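Local coordinates for protein peroxide stress regulator PerR, FUR family (Streptococcus pyogenes, PDB 4LMY) that regulates the peroxide stress response as a zinc-binding transcription factor of the FUR family, probably by binding DNA at the genes it controls, at residues L17-E22 against M95-V100; I35-Q40 against R52-N57; H4-A9 against Y13-E18. All coordinates share one frame; numbering follows the deposited sequence.

From the N terminus, contact 3 closes first: it folds the loop 4-9 back onto the start of helix 12-22, a short loop with three residues between its segments. Contact 1 starts on that helix, sharing Leu17 and Glu18 with contact 3, and closes a long loop by reaching 95-100 at the head of strand 98-104. Contact 2 is nested inside that loop and pairs helix 29-40 with helix 47-54. Contacts 1 and 3 meet on one zinc ion, their centres about 4 Å apart. Contact 2 lies about 19 Å from contact 1, between centres, connected through Ile35, which packs against Leu17 and Leu20.

Contact 1 of 3, residues L17-E22 against M95-V100; sequences LEHLRE and MGHQHV. With ZN (zinc ion), chain E.
The zinc ion is gripped from both segments: His19 NE2 on helix 12-22 lies 2.2 Å from zinc, and from the segment 95-100 His97 NE2 is also 2.2 Å from zinc and His99 NE2 2.1 Å from zinc. The metal makes this contact, since no hydrogen bond crosses between the segments and even the nearest CA atoms, His19 CA and Gly96 CA, are 10.7 Å apart. His19 and His99 face each other through the ion, their NE2 atoms subtending close to 180° at zinc, whereas His97 comes in at roughly a right angle to both. His19 NE2 and His97 NE2 therefore end 3.2 Å apart, a closeness imposed by the shared metal. Their rings meet obliquely, the planes 80° apart, with His19 CE1 in the plane of the His97 ring at its edge and 3.7 Å from His97 CE1. The CB of His97 does not point at the helix. Its ring gets there because CG sits between the backbone N and the carbonyl carbon (chi1 65°), which swings NE2 round to the metal. His4, His6 and Asn15 complete the six-ligand shell. Helix 12-22 is thus joined through the ion to strand 98-104, by way of His99, and to the loop just before it, by way of His97. A histidine-rich metal site at the junction of the DNA-binding and dimerisation domains is characteristic of FUR-family regulators, and this site is consistent with the metal-sensing one of PerR relatives.

Contact 2 of 3, residues I35-Q40 against R52-N57; sequences ISYMIQ and RDLQPN
Within the winged-helix DNA-binding part expected of a FUR-family protein, this contact joins two consecutive helices, 29-40 and 47-54, through Tyr37 of the first and Asp53 and Leu54 of the second. One aromatic residue does the work for the first helix: Tyr37 touches both Asp53 and Leu54, and its CA lies 8.4 Å from Leu54 CA, the closest CA pair between the segments. With CG anti to its own backbone N (chi1 178°), the Tyr37 ring extends across the gap instead of lying along its helix. The ring meets Leu54 obliquely, Tyr37 CD2 being 4.2 Å from Leu54 CD2, a loose apolar touch. Along the same side of the ring Tyr37 CE2 packs more closely on Asp53 CB, at 3.5 Å, so the aspartate offers an aliphatic surface as well as its carboxylate. Pro45 of the connecting loop and Ile50 of helix 47-54 also touch the tyrosine. Lys49, one turn earlier on helix 47-54, forms a salt bridge with Asp53 OD2. That oxygen consequently has two partners, a pairing that should favour the charged carboxylate. The two flat groups stand 53° apart. The phenol is the donor: Tyr37 OH reaches Asp53 OD2 at 2.6 Å, meeting it on the anti side and 19° out of the carboxylate plane.

Contact 3 of 3, residues H4-A9 against Y13-E18; sequences HSHQQA and YENVLE. With ZN (zinc ion), chain E.
A single six-ligand zinc site joins the N-terminal loop 4-9 to helix 12-22, with His4 and His6 from the loop meeting Asn15 from the helix. His4 NE2 and His6 NE2 each lie 2.2 Å from zinc. In the model Asn15 ND2 is also 2.2 Å from zinc, but this is a place where an amide oxygen would normally coordinate, so which amide atom binds is doubtful. The geometry is octahedral: His4 stands across the ion from Asn15 and His6 across from His97, each pair subtending close to 180° at the metal, while His19 and His99 complete the shell. His6 is also the loop residue with most contact to the helix. Its ring crosses Asn15 at about a right angle, the ring and amide planes 66° apart, and Glu18 CG comes obliquely to the other nitrogen, 3.6 Å from His6 ND1. The Glu18 chain, bent at chi2 (66°), slides past the imidazole in the opposite direction. Two links outside the metal steady the histidines: His4 ND1 is hydrogen-bonded to Asp2 O, and His6 ND1 to Glu22 OE2. Between them Ser5 OG accepts from Gln7 N at 2.8 Å, an ST turn that shapes the loop after His4. With both ND1 atoms engaged and both NE2 atoms on zinc, the two rings are fixed in rotation, and the carboxylate at Glu22 would make His6 a more electron-rich ligand, probably strengthening its hold on the metal.

Contact 1 of 3, residues L17-E22 against M95-V100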
# COMPACT_ATOMS: atom_id res chain seq x y z
N LEU B 17 17.00 10.29 4.70
CA LEU B 17 18.04 10.74 5.61
C LEU B 17 19.04 9.63 5.92
O LEU B 17 20.25 9.87 5.96
CB LEU B 17 17.44 11.28 6.91
CG LEU B 17 16.54 12.52 6.78
CD1 LEU B 17 16.28 13.14 8.15
CD2 LEU B 17 17.16 13.53 5.82
N GLU B 18 18.53 8.42 6.13
CA GLU B 18 19.40 7.27 6.40
C GLU B 18 20.34 6.99 5.23
O GLU B 18 21.54 6.79 5.42
CB GLU B 18 18.57 6.03 6.74
CG GLU B 18 19.40 4.77 6.97
CD GLU B 18 20.29 4.86 8.21
OE1 GLU B 18 21.26 4.08 8.30
OE2 GLU B 18 20.02 5.71 9.09
N HIS B 19 19.79 6.99 4.02
CA HIS B 19 20.59 6.78 2.81
C HIS B 19 21.64 7.87 2.64
O HIS B 19 22.79 7.59 2.30
CB HIS B 19 19.69 6.73 1.57
CG HIS B 19 19.01 5.42 1.36
ND1 HIS B 19 19.43 4.51 0.41
CD2 HIS B 19 17.93 4.86 1.96
CE1 HIS B 19 18.64 3.44 0.45
NE2 HIS B 19 17.73 3.64 1.38
N LEU B 20 21.24 9.12 2.89
CA LEU B 20 22.16 10.25 2.76
C LEU B 20 23.27 10.21 3.81
O LEU B 20 24.43 10.50 3.50
CB LEU B 20 21.41 11.58 2.83
CG LEU B 20 20.47 11.90 1.67
CD1 LEU B 20 19.94 13.32 1.78
CD2 LEU B 20 21.15 11.67 0.33
N ARG B 21 22.92 9.84 5.04
CA ARG B 21 23.91 9.68 6.10
C ARG B 21 24.92 8.60 5.73
O ARG B 21 26.12 8.76 5.93
CB ARG B 21 23.25 9.30 7.43
CG ARG B 21 22.52 10.43 8.13
CD ARG B 21 22.12 10.02 9.54
NE ARG B 21 20.96 10.76 10.02
CZ ARG B 21 19.73 10.27 10.08
NH1 ARG B 21 19.48 9.03 9.70
NH2 ARG B 21 18.74 11.03 10.53
N GLU B 22 24.41 7.49 5.19
CA GLU B 22 25.25 6.38 4.75
C GLU B 22 26.30 6.85 3.75
O GLU B 22 27.41 6.32 3.71
CB GLU B 22 24.40 5.27 4.13
CG GLU B 22 23.66 4.41 5.15
CD GLU B 22 22.71 3.42 4.49
OE1 GLU B 22 22.47 3.54 3.27
OE2 GLU B 22 22.21 2.52 5.20
N MET B 95 9.53 9.77 -5.41
CA MET B 95 9.06 8.39 -5.50
C MET B 95 9.87 7.44 -4.61
O MET B 95 9.75 6.22 -4.71
CB MET B 95 9.02 7.91 -6.96
CG MET B 95 10.31 7.28 -7.50
SD MET B 95 11.78 8.31 -7.35
CE MET B 95 12.50 8.10 -8.98
N GLY B 96 10.67 8.03 -3.72
CA GLY B 96 11.50 7.27 -2.80
C GLY B 96 10.75 6.23 -1.99
O GLY B 96 9.60 6.42 -1.62
N HIS B 97 11.43 5.13 -1.70
CA HIS B 97 10.84 4.00 -0.99
C HIS B 97 10.83 4.19 0.52
O HIS B 97 11.34 5.18 1.05
CB HIS B 97 11.63 2.74 -1.31
CG HIS B 97 13.03 2.77 -0.80
ND1 HIS B 97 14.07 3.36 -1.49
CD2 HIS B 97 13.57 2.30 0.35
CE1 HIS B 97 15.18 3.25 -0.79
NE2 HIS B 97 14.91 2.61 0.33
N GLN B 98 10.26 3.22 1.22
CA GLN B 98 10.32 3.18 2.67
C GLN B 98 10.53 1.74 3.11
O GLN B 98 10.59 0.83 2.28
CB GLN B 98 9.02 3.72 3.28
CG GLN B 98 7.83 2.82 3.06
CD GLN B 98 6.63 3.22 3.87
OE1 GLN B 98 5.51 2.79 3.59
NE2 GLN B 98 6.84 4.03 4.90
N HIS B 99 10.64 1.53 4.41
CA HIS B 99 10.82 0.19 4.94
C HIS B 99 9.80 -0.09 6.04
O HIS B 99 9.68 0.67 6.99
CB HIS B 99 12.24 -0.01 5.44
CG HIS B 99 13.27 0.21 4.38
ND1 HIS B 99 13.84 -0.82 3.67
CD2 HIS B 99 13.81 1.35 3.89
CE1 HIS B 99 14.70 -0.33 2.79
NE2 HIS B 99 14.70 0.99 2.90
N VAL B 100 9.08 -1.20 5.88
CA VAL B 100 7.94 -1.53 6.73
C VAL B 100 8.20 -2.84 7.47
O VAL B 100 8.72 -3.79 6.91
CB VAL B 100 6.66 -1.68 5.87
CG1 VAL B 100 5.45 -2.02 6.73
CG2 VAL B 100 6.42 -0.41 5.06
ZN ZN E . 16.20 2.28 2.08

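Contact 2 of 3, residues I35-Q40 against R52-N57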
# COMPACT_ATOMS: atom_id res chain seq x y z
N ILE B 35 13.21 17.89 1.08
CA ILE B 35 12.79 16.48 1.10
C ILE B 35 11.34 16.36 1.54
O ILE B 35 10.53 15.71 0.87
CB ILE B 35 13.69 15.64 2.02
CG1 ILE B 35 15.11 15.57 1.46
CG2 ILE B 35 13.11 14.23 2.18
CD1 ILE B 35 16.14 15.10 2.47
N SER B 36 11.01 16.99 2.66
CA SER B 36 9.65 16.94 3.20
C SER B 36 8.66 17.55 2.22
O SER B 36 7.57 17.02 2.02
CB SER B 36 9.57 17.67 4.54
OG SER B 36 10.33 17.01 5.53
N TYR B 37 9.05 18.67 1.62
CA TYR B 37 8.22 19.34 0.62
C TYR B 37 7.89 18.39 -0.53
O TYR B 37 6.73 18.28 -0.93
CB TYR B 37 8.93 20.59 0.09
CG TYR B 37 8.16 21.31 -1.00
CD1 TYR B 37 8.33 20.97 -2.34
CD2 TYR B 37 7.28 22.34 -0.70
CE1 TYR B 37 7.64 21.63 -3.34
CE2 TYR B 37 6.59 23.01 -1.69
CZ TYR B 37 6.77 22.64 -3.01
OH TYR B 37 6.09 23.30 -4.01
N MET B 38 8.91 17.72 -1.05
CA MET B 38 8.75 16.82 -2.19
C MET B 38 7.89 15.61 -1.83
O MET B 38 7.08 15.16 -2.63
CB MET B 38 10.12 16.36 -2.71
CG MET B 38 10.93 17.47 -3.37
SD MET B 38 10.02 18.29 -4.70
CE MET B 38 9.76 16.92 -5.82
N ILE B 39 8.08 15.10 -0.62
CA ILE B 39 7.29 13.97 -0.13
C ILE B 39 5.82 14.34 -0.02
O ILE B 39 4.94 13.55 -0.40
CB ILE B 39 7.81 13.48 1.24
CG1 ILE B 39 9.16 12.79 1.07
CG2 ILE B 39 6.81 12.54 1.90
CD1 ILE B 39 9.79 12.38 2.36
N GLN B 40 5.54 15.54 0.48
CA GLN B 40 4.16 15.98 0.69
C GLN B 40 3.50 16.49 -0.59
O GLN B 40 2.27 16.57 -0.66
CB GLN B 40 4.10 17.06 1.77
CG GLN B 40 4.51 16.59 3.15
CD GLN B 40 4.01 17.51 4.24
OE1 GLN B 40 3.55 18.62 3.97
NE2 GLN B 40 4.08 17.05 5.48
N ARG B 52 9.79 29.09 -4.87
CA ARG B 52 8.79 30.08 -4.47
C ARG B 52 8.02 29.68 -3.21
O ARG B 52 7.69 30.53 -2.38
CB ARG B 52 7.82 30.37 -5.61
CG ARG B 52 8.39 31.27 -6.70
CD ARG B 52 7.33 31.66 -7.73
NE ARG B 52 7.06 30.59 -8.68
CZ ARG B 52 6.02 29.77 -8.61
NH1 ARG B 52 5.14 29.89 -7.62
NH2 ARG B 52 5.85 28.83 -9.52
N ASP B 53 7.73 28.39 -3.07
CA ASP B 53 6.95 27.90 -1.94
C ASP B 53 7.73 27.88 -0.62
O ASP B 53 7.16 28.09 0.45
CB ASP B 53 6.38 26.51 -2.22
CG ASP B 53 5.20 26.54 -3.17
OD1 ASP B 53 4.68 27.65 -3.42
OD2 ASP B 53 4.79 25.47 -3.65
N LEU B 54 9.04 27.63 -0.71
CA LEU B 54 9.87 27.53 0.49
C LEU B 54 10.53 28.86 0.85
O LEU B 54 11.01 29.03 1.97
CB LEU B 54 10.92 26.43 0.33
CG LEU B 54 10.38 25.00 0.33
CD1 LEU B 54 11.48 24.01 -0.00
CD2 LEU B 54 9.77 24.68 1.69
N GLN B 55 10.56 29.78 -0.10
CA GLN B 55 11.14 31.11 0.10
C GLN B 55 10.75 31.84 1.40
O GLN B 55 11.62 32.39 2.08
CB GLN B 55 10.88 32.01 -1.12
CG GLN B 55 11.16 33.49 -0.89
CD GLN B 55 12.63 33.77 -0.64
OE1 GLN B 55 13.50 32.98 -1.00
NE2 GLN B 55 12.91 34.91 -0.02
N PRO B 56 9.44 31.86 1.76
CA PRO B 56 9.07 32.54 3.01
C PRO B 56 9.74 31.97 4.27
O PRO B 56 10.18 32.75 5.12
CB PRO B 56 7.56 32.32 3.08
CG PRO B 56 7.14 32.18 1.67
CD PRO B 56 8.25 31.42 1.01
N ASN B 57 9.82 30.65 4.38
CA ASN B 57 10.46 30.03 5.53
C ASN B 57 11.98 30.07 5.44
O ASN B 57 12.68 29.95 6.45
CB ASN B 57 9.98 28.58 5.71
CG ASN B 57 8.71 28.49 6.53
OD1 ASN B 57 8.35 29.42 7.25
ND2 ASN B 57 8.03 27.35 6.44

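Contact 3 of 3, residues H4-A9 against Y13-E18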
# COMPACT_ATOMS: atom_id res chain seq x y z
N HIS B 4 16.84 -3.95 -0.29
CA HIS B 4 17.83 -3.84 0.77
C HIS B 4 17.13 -3.62 2.11
O HIS B 4 15.91 -3.49 2.15
CB HIS B 4 18.76 -2.66 0.49
CG HIS B 4 18.08 -1.33 0.54
ND1 HIS B 4 17.43 -0.78 -0.54
CD2 HIS B 4 17.93 -0.43 1.55
CE1 HIS B 4 16.92 0.39 -0.21
NE2 HIS B 4 17.21 0.63 1.06
N SER B 5 17.90 -3.57 3.18
CA SER B 5 17.36 -3.32 4.51
C SER B 5 18.28 -2.45 5.35
O SER B 5 19.50 -2.49 5.20
CB SER B 5 17.10 -4.64 5.24
OG SER B 5 16.82 -4.41 6.61
N HIS B 6 17.70 -1.65 6.24
CA HIS B 6 18.47 -0.86 7.19
C HIS B 6 18.27 -1.43 8.59
O HIS B 6 18.64 -0.81 9.59
CB HIS B 6 18.05 0.61 7.16
CG HIS B 6 18.00 1.19 5.78
ND1 HIS B 6 19.10 1.73 5.16
CD2 HIS B 6 16.97 1.33 4.91
CE1 HIS B 6 18.76 2.17 3.96
NE2 HIS B 6 17.47 1.94 3.79
N GLN B 7 17.68 -2.62 8.64
CA GLN B 7 17.44 -3.35 9.88
C GLN B 7 16.51 -2.61 10.85
O GLN B 7 16.58 -2.81 12.06
CB GLN B 7 18.75 -3.75 10.56
CG GLN B 7 19.54 -4.83 9.82
CD GLN B 7 20.19 -4.31 8.55
OE1 GLN B 7 20.89 -3.30 8.58
NE2 GLN B 7 19.97 -5.00 7.44
N GLN B 8 15.64 -1.76 10.30
CA GLN B 8 14.60 -1.11 11.08
C GLN B 8 13.58 -0.47 10.15
O GLN B 8 13.86 -0.24 8.97
CB GLN B 8 15.18 -0.05 12.02
CG GLN B 8 15.56 1.25 11.35
CD GLN B 8 16.11 2.28 12.33
OE1 GLN B 8 17.20 2.81 12.14
NE2 GLN B 8 15.36 2.55 13.39
N ALA B 9 12.39 -0.19 10.67
CA ALA B 9 11.36 0.48 9.90
C ALA B 9 11.70 1.95 9.73
O ALA B 9 12.16 2.59 10.67
CB ALA B 9 10.01 0.32 10.57
N TYR B 13 10.59 9.79 4.56
CA TYR B 13 11.46 10.86 5.02
C TYR B 13 12.70 10.32 5.73
O TYR B 13 13.83 10.65 5.36
CB TYR B 13 10.69 11.82 5.93
CG TYR B 13 11.53 12.90 6.57
CD1 TYR B 13 12.02 12.75 7.86
CD2 TYR B 13 11.82 14.08 5.89
CE1 TYR B 13 12.79 13.74 8.45
CE2 TYR B 13 12.59 15.07 6.48
CZ TYR B 13 13.07 14.90 7.76
OH TYR B 13 13.83 15.88 8.35
N GLU B 14 12.48 9.49 6.74
CA GLU B 14 13.59 8.92 7.50
C GLU B 14 14.47 8.02 6.64
O GLU B 14 15.67 7.88 6.91
CB GLU B 14 13.07 8.15 8.73
CG GLU B 14 12.39 9.03 9.78
CD GLU B 14 13.33 10.05 10.41
OE1 GLU B 14 14.57 9.88 10.32
OE2 GLU B 14 12.83 11.03 11.00
N ASN B 15 13.89 7.41 5.62
CA ASN B 15 14.67 6.59 4.70
C ASN B 15 15.67 7.42 3.91
O ASN B 15 16.83 7.04 3.78
CB ASN B 15 13.78 5.80 3.74
CG ASN B 15 14.58 5.03 2.72
OD1 ASN B 15 14.67 5.43 1.56
ND2 ASN B 15 15.19 3.93 3.14
N VAL B 16 15.21 8.55 3.38
CA VAL B 16 16.09 9.44 2.62
C VAL B 16 17.28 9.86 3.47
O VAL B 16 18.43 9.78 3.03
CB VAL B 16 15.35 10.69 2.13
CG1 VAL B 16 16.32 11.65 1.46
CG2 VAL B 16 14.25 10.30 1.17
N LEU B 17 17.00 10.29 4.70
CA LEU B 17 18.04 10.74 5.61
C LEU B 17 19.04 9.63 5.92
O LEU B 17 20.25 9.87 5.96
CB LEU B 17 17.44 11.28 6.91
CG LEU B 17 16.54 12.52 6.78
CD1 LEU B 17 16.28 13.14 8.15
CD2 LEU B 17 17.16 13.53 5.82
N GLU B 18 18.53 8.42 6.13
CA GLU B 18 19.40 7.27 6.40
C GLU B 18 20.34 6.99 5.23
O GLU B 18 21.54 6.79 5.42
CB GLU B 18 18.57 6.03 6.74
CG GLU B 18 19.40 4.77 6.97
CD GLU B 18 20.29 4.86 8.21
OE1 GLU B 18 21.26 4.08 8.30
OE2 GLU B 18 20.02 5.71 9.09
ZN ZN E . 16.20 2.28 2.08